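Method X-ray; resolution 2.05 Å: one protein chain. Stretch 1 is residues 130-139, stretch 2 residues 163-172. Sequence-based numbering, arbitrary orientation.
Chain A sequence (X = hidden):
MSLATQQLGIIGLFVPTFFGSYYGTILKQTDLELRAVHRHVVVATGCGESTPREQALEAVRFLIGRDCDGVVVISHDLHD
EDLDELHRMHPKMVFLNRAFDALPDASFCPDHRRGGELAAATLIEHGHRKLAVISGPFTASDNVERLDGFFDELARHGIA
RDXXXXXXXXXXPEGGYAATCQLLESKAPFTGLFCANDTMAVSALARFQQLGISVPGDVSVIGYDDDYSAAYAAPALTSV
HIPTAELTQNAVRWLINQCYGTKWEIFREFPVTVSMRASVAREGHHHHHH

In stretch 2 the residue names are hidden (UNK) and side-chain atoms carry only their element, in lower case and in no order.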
ATOM      1  N   LYS A 130       9.090 -12.308 -29.248  1.00 22.19           N
ATOM      2  CA  LYS A 130       9.481 -10.899 -29.234  1.00 21.79           C
ATOM      3  C   LYS A 130       9.010 -10.358 -27.892  1.00 21.91           C
ATOM      4  O   LYS A 130       7.816 -10.126 -27.694  1.00 20.93           O
ATOM      5  CB  LYS A 130       8.793 -10.134 -30.368  1.00 24.90           C
ATOM      6  CG  LYS A 130       9.180 -10.572 -31.776  1.00 28.67           C
ATOM      7  CD  LYS A 130      10.571 -10.091 -32.162  1.00 32.81           C
ATOM      8  CE  LYS A 130      10.904 -10.452 -33.612  1.00 35.29           C
ATOM      9  NZ  LYS A 130      10.799 -11.932 -33.871  1.00 37.02           N
ATOM     10  N   LEU A 131       9.955 -10.159 -26.978  1.00 20.19           N
ATOM     11  CA  LEU A 131       9.653  -9.706 -25.632  1.00 19.22           C
ATOM     12  C   LEU A 131      10.217  -8.324 -25.343  1.00 18.66           C
ATOM     13  O   LEU A 131      11.062  -7.827 -26.077  1.00 18.55           O
ATOM     14  CB  LEU A 131      10.239 -10.713 -24.643  1.00 20.43           C
ATOM     15  CG  LEU A 131       9.932 -12.173 -24.991  1.00 18.86           C
ATOM     16  CD1 LEU A 131      10.866 -13.094 -24.248  1.00 19.62           C
ATOM     17  CD2 LEU A 131       8.478 -12.473 -24.665  1.00 19.15           C
ATOM     18  N   ALA A 132       9.737  -7.721 -24.260  1.00 17.17           N
ATOM     19  CA  ALA A 132      10.179  -6.404 -23.823  1.00 17.12           C
ATOM     20  C   ALA A 132      10.275  -6.421 -22.295  1.00 16.61           C
ATOM     21  O   ALA A 132       9.606  -7.213 -21.636  1.00 18.70           O
ATOM     22  CB  ALA A 132       9.186  -5.328 -24.287  1.00 16.07           C
ATOM     23  N   VAL A 133      11.102  -5.545 -21.735  1.00 16.24           N
ATOM     24  CA  VAL A 133      11.264  -5.491 -20.290  1.00 16.39           C
ATOM     25  C   VAL A 133      11.302  -4.078 -19.711  1.00 17.02           C
ATOM     26  O   VAL A 133      11.937  -3.184 -20.265  1.00 18.81           O
ATOM     27  CB  VAL A 133      12.563  -6.189 -19.842  1.00 16.42           C
ATOM     28  CG1 VAL A 133      12.678  -6.123 -18.331  1.00 16.96           C
ATOM     29  CG2 VAL A 133      12.595  -7.638 -20.329  1.00 17.50           C
ATOM     30  N   ILE A 134      10.606  -3.889 -18.597  1.00 18.60           N
ATOM     31  CA  ILE A 134      10.599  -2.616 -17.886  1.00 19.23           C
ATOM     32  C   ILE A 134      11.182  -3.007 -16.537  1.00 18.76           C
ATOM     33  O   ILE A 134      10.542  -3.721 -15.769  1.00 18.93           O
ATOM     34  CB  ILE A 134       9.169  -2.064 -17.694  1.00 19.78           C
ATOM     35  CG1 ILE A 134       8.602  -1.605 -19.041  1.00 20.02           C
ATOM     36  CG2 ILE A 134       9.195  -0.904 -16.702  1.00 20.51           C
ATOM     37  CD1 ILE A 134       7.174  -1.115 -18.965  1.00 21.01           C
ATOM     38  N   SER A 135      12.403  -2.567 -16.254  1.00 20.52           N
ATOM     39  CA  SER A 135      13.040  -2.941 -14.998  1.00 21.87           C
ATOM     40  C   SER A 135      13.154  -1.843 -13.958  1.00 21.39           C
ATOM     41  O   SER A 135      12.666  -0.724 -14.144  1.00 20.07           O
ATOM     42  CB  SER A 135      14.436  -3.508 -15.272  1.00 24.97           C
ATOM     43  OG  SER A 135      15.415  -2.478 -15.367  1.00 26.67           O
ATOM     44  N   GLY A 136      13.795  -2.196 -12.844  1.00 20.50           N
ATOM     45  CA  GLY A 136      14.023  -1.244 -11.782  1.00 20.91           C
ATOM     46  C   GLY A 136      15.388  -0.658 -12.054  1.00 21.85           C
ATOM     47  O   GLY A 136      15.960  -0.914 -13.115  1.00 21.55           O
ATOM     48  N   PRO A 137      15.942   0.140 -11.132  1.00 23.18           N
ATOM     49  CA  PRO A 137      17.263   0.715 -11.375  1.00 23.22           C
ATOM     50  C   PRO A 137      18.317  -0.356 -11.620  1.00 23.79           C
ATOM     51  O   PRO A 137      18.328  -1.404 -10.970  1.00 22.45           O
ATOM     52  CB  PRO A 137      17.534   1.524 -10.105  1.00 24.95           C
ATOM     53  CG  PRO A 137      16.656   0.877  -9.067  1.00 25.44           C
ATOM     54  CD  PRO A 137      15.402   0.578  -9.835  1.00 24.26           C
ATOM     55  N   PHE A 138      19.200  -0.079 -12.571  1.00 25.17           N
ATOM     56  CA  PHE A 138      20.266  -1.004 -12.913  1.00 27.80           C
ATOM     57  C   PHE A 138      21.224  -1.212 -11.748  1.00 29.03           C
ATOM     58  O   PHE A 138      21.941  -2.214 -11.705  1.00 28.92           O
ATOM     59  CB  PHE A 138      21.030  -0.489 -14.135  1.00 29.09           C
ATOM     60  CG  PHE A 138      20.273  -0.644 -15.438  1.00 31.75           C
ATOM     61  CD1 PHE A 138      20.717  -0.000 -16.592  1.00 32.16           C
ATOM     62  CD2 PHE A 138      19.113  -1.439 -15.509  1.00 32.09           C
ATOM     63  CE1 PHE A 138      20.024  -0.131 -17.805  1.00 31.53           C
ATOM     64  CE2 PHE A 138      18.408  -1.584 -16.708  1.00 30.35           C
ATOM     65  CZ  PHE A 138      18.867  -0.926 -17.864  1.00 32.69           C
ATOM     66  N   THR A 139      21.236  -0.265 -10.809  1.00 29.37           N
ATOM     67  CA  THR A 139      22.111  -0.362  -9.639  1.00 31.06           C
ATOM     68  C   THR A 139      21.522  -1.193  -8.492  1.00 30.79           C
ATOM     69  O   THR A 139      22.181  -1.396  -7.471  1.00 33.06           O
ATOM     70  CB  THR A 139      22.490   1.034  -9.086  1.00 31.57           C
ATOM     71  OG1 THR A 139      21.304   1.821  -8.894  1.00 31.24           O
ATOM     72  CG2 THR A 139      23.452   1.748 -10.042  1.00 30.85           C
ATOM     73  N   UNK A 163      18.965  -7.772 -28.177  1.00 25.96           N
ATOM     74  CA  UNK A 163      17.857  -7.504 -29.093  1.00 25.86           C
ATOM     75  C   UNK A 163      16.536  -7.254 -28.370  1.00 23.95           C
ATOM     76  O   UNK A 163      15.502  -7.075 -29.007  1.00 23.33           O
ATOM     77  c   UNK A 163      17.664  -8.686 -30.038  1.00 25.32           C
ATOM     78  o   UNK A 163      17.269  -9.825 -29.292  1.00 27.79           O
ATOM     79  N   UNK A 164      16.567  -7.243 -27.045  1.00 22.49           N
ATOM     80  CA  UNK A 164      15.343  -7.045 -26.272  1.00 21.12           C
ATOM     81  C   UNK A 164      15.194  -5.635 -25.709  1.00 20.50           C
ATOM     82  O   UNK A 164      16.039  -5.173 -24.945  1.00 19.36           O
ATOM     83  c   UNK A 164      14.053  -7.790 -24.228  1.00 18.68           C
ATOM     84  c   UNK A 164      15.278  -8.056 -25.097  1.00 20.21           C
ATOM     85  c   UNK A 164      15.246  -9.474 -25.640  1.00 18.23           C
ATOM     86  N   UNK A 165      14.124  -4.927 -26.098  1.00 21.24           N
ATOM     87  CA  UNK A 165      13.929  -3.570 -25.574  1.00 22.64           C
ATOM     88  C   UNK A 165      13.848  -3.610 -24.042  1.00 23.06           C
ATOM     89  O   UNK A 165      13.080  -4.381 -23.465  1.00 23.83           O
ATOM     90  c   UNK A 165      11.947  -4.408 -26.638  1.00 24.80           C
ATOM     91  c   UNK A 165      12.623  -3.119 -26.235  1.00 22.51           C
ATOM     92  c   UNK A 165      13.101  -5.253 -27.104  1.00 22.36           C
ATOM     93  N   UNK A 166      14.659  -2.779 -23.402  1.00 22.14           N
ATOM     94  CA  UNK A 166      14.740  -2.722 -21.954  1.00 24.22           C
ATOM     95  C   UNK A 166      14.696  -1.268 -21.492  1.00 24.78           C
ATOM     96  O   UNK A 166      15.585  -0.481 -21.815  1.00 25.65           O
ATOM     97  c   UNK A 166      16.054  -3.378 -21.510  1.00 26.44           C
ATOM     98  c   UNK A 166      15.585  -4.918 -19.575  1.00 29.07           C
ATOM     99  c   UNK A 166      16.064  -2.507 -19.189  1.00 29.28           C
ATOM    100  c   UNK A 166      16.375  -3.708 -20.047  1.00 28.18           C
ATOM    101  N   UNK A 167      13.660  -0.908 -20.742  1.00 24.85           N
ATOM    102  CA  UNK A 167      13.526   0.455 -20.227  1.00 24.44           C
ATOM    103  C   UNK A 167      13.871   0.447 -18.740  1.00 24.09           C
ATOM    104  O   UNK A 167      13.247  -0.273 -17.968  1.00 23.65           O
ATOM    105  c   UNK A 167      12.051   2.465 -20.098  1.00 24.18           C
ATOM    106  c   UNK A 167      12.079   0.977 -20.363  1.00 25.60           C
ATOM    107  c   UNK A 167      11.531   0.696 -21.765  1.00 27.85           C
ATOM    108  c   UNK A 167      12.229   1.471 -22.877  1.00 28.12           C
ATOM    109  N   UNK A 168      14.864   1.233 -18.336  1.00 24.18           N
ATOM    110  CA  UNK A 168      15.239   1.298 -16.927  1.00 24.45           C
ATOM    111  C   UNK A 168      14.238   2.212 -16.225  1.00 24.12           C
ATOM    112  O   UNK A 168      13.940   3.304 -16.713  1.00 22.69           O
ATOM    113  c   UNK A 168      18.478   2.481 -15.094  1.00 31.30           C
ATOM    114  o   UNK A 168      19.196   2.871 -16.047  1.00 33.53           O
ATOM    115  c   UNK A 168      17.260   1.609 -15.384  1.00 28.28           C
ATOM    116  c   UNK A 168      16.648   1.872 -16.760  1.00 25.02           C
ATOM    117  o   UNK A 168      18.734   2.767 -13.907  1.00 31.86           O
ATOM    118  N   UNK A 169      13.712   1.762 -15.088  1.00 23.61           N
ATOM    119  CA  UNK A 169      12.757   2.569 -14.336  1.00 22.92           C
ATOM    120  C   UNK A 169      13.090   2.570 -12.839  1.00 23.62           C
ATOM    121  O   UNK A 169      14.193   2.187 -12.454  1.00 22.34           O
ATOM    122  o   UNK A 169      10.405   3.031 -14.102  1.00 24.19           O
ATOM    123  c   UNK A 169      11.331   2.072 -14.572  1.00 23.10           C
ATOM    124  N   UNK A 170      12.141   2.975 -11.994  1.00 24.77           N
ATOM    125  CA  UNK A 170      12.416   3.059 -10.562  1.00 24.19           C
ATOM    126  C   UNK A 170      11.500   2.308  -9.602  1.00 23.63           C
ATOM    127  O   UNK A 170      11.486   2.619  -8.419  1.00 24.02           O
ATOM    128  o   UNK A 170      11.024   6.447 -10.167  1.00 30.26           O
ATOM    129  c   UNK A 170      11.110   5.218 -10.364  1.00 27.47           C
ATOM    130  o   UNK A 170      10.134   4.520 -10.723  1.00 27.62           O
ATOM    131  c   UNK A 170      12.447   4.532 -10.152  1.00 25.87           C
ATOM    132  N   UNK A 171      10.754   1.323 -10.092  1.00 23.27           N
ATOM    133  CA  UNK A 171       9.835   0.549  -9.246  1.00 23.17           C
ATOM    134  C   UNK A 171       8.568   1.284  -8.794  1.00 22.55           C
ATOM    135  O   UNK A 171       7.725   0.685  -8.121  1.00 20.83           O
ATOM    136  c   UNK A 171      13.309  -3.228  -8.552  1.00 24.99           C
ATOM    137  c   UNK A 171      12.733  -1.101  -7.532  1.00 24.34           C
ATOM    138  c   UNK A 171      12.092  -3.219  -9.239  1.00 24.94           C
ATOM    139  c   UNK A 171      11.202  -2.146  -9.062  1.00 25.40           C
ATOM    140  c   UNK A 171      11.514  -1.084  -8.210  1.00 24.41           C
ATOM    141  c   UNK A 171      10.533   0.031  -7.974  1.00 23.61           C
ATOM    142  c   UNK A 171      13.632  -2.163  -7.696  1.00 24.70           C
ATOM    143  N   UNK A 172       8.430   2.563  -9.135  1.00 21.59           N
ATOM    144  CA  UNK A 172       7.250   3.330  -8.719  1.00 21.32           C
ATOM    145  C   UNK A 172       6.114   3.322  -9.738  1.00 21.78           C
ATOM    146  O   UNK A 172       6.320   3.008 -10.906  1.00 21.39           O
ATOM    147  o   UNK A 172       7.987   5.425  -9.681  1.00 23.73           O
ATOM    148  c   UNK A 172       7.632   4.787  -8.462  1.00 22.84           C
TER

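Position 163 carries one carbon and then one oxygen, and touches nothing on stretch 1. A single hydroxyl on CB makes it Ser 163, whose oxygen is hydrogen-bonded elsewhere in the structure.

Position 164 has three carbons, the first carrying the other two, with CB pointing toward stretch 1; one branch lies against the carbonyl of Leu 131. The fork at CB gives Val 164. Val 164 CG1 is 3.5 Å from Leu 131 O and 4.2 Å from Val 133 CG2.

At position 165 three carbons close a ring onto the backbone N and pack on Ala 132, so this is Pro 165. Its CG lies 3.7 Å from Ala 132 CB. The ring takes away the amide hydrogen, but the carbonyl still serves: Val 133 N donates to Pro 165 O at 2.9 Å.

Position 166 has four carbons, forked at the second; one end carbon packs on Val 133, the other at the edge of the Phe 138 ring. That is Leu 166. Its CD2 lies 3.3 Å from Val 133 CB, its CD1 3.5 Å from Phe 138 CZ.

Position 167, beside Ile 134 on one sheet face, also has four carbons but forks at the first, with one arm two carbons long: Ile 167. Its backbone works both ways, Ile 167 N to Val 133 O at 2.9 Å and Ser 135 N to Ile 167 O at 3.0 Å.

Position 168 lies over the Phe 138 ring; three carbons ending in two oxygens, a carboxylate rather than an amide, give Glu 168. Its CG is 3.6 Å from the Phe 138 ring centroid, and Phe 138 N donates to Glu 168 OE2 at 3.2 Å.

Position 169, one carbon and one oxygen, the carbon near Ile 134, fits Ser 169. Its N reaches Ser 135 O at 2.9 Å in a weak bond.

Position 170 points CB away, with two carbons ending in two oxygens: Asp 170. Its OD1 instead accepts from the backbone N of position 172 at 3.0 Å.

Position 171 bears one carbon and a six-carbon ring without oxygen, whose face covers Gly 136: Phe 171. Gly 136 CA is 3.9 Å from its centroid; an ideal CB on Gly 136 would come 2.4 Å from Phe 171 CZ, a clash.

Position 172, one carbon and one oxygen without contact to stretch 1, is Ser 172, capping the helix that follows.

The contact works by parallel backbone pairing, extended by side chains. Beyond the strands, Glu 168 holds Phe 138 by ring and amide, and glycine leaves room for Phe 171.

Stretch 2 163-172: SVPLIESDFS
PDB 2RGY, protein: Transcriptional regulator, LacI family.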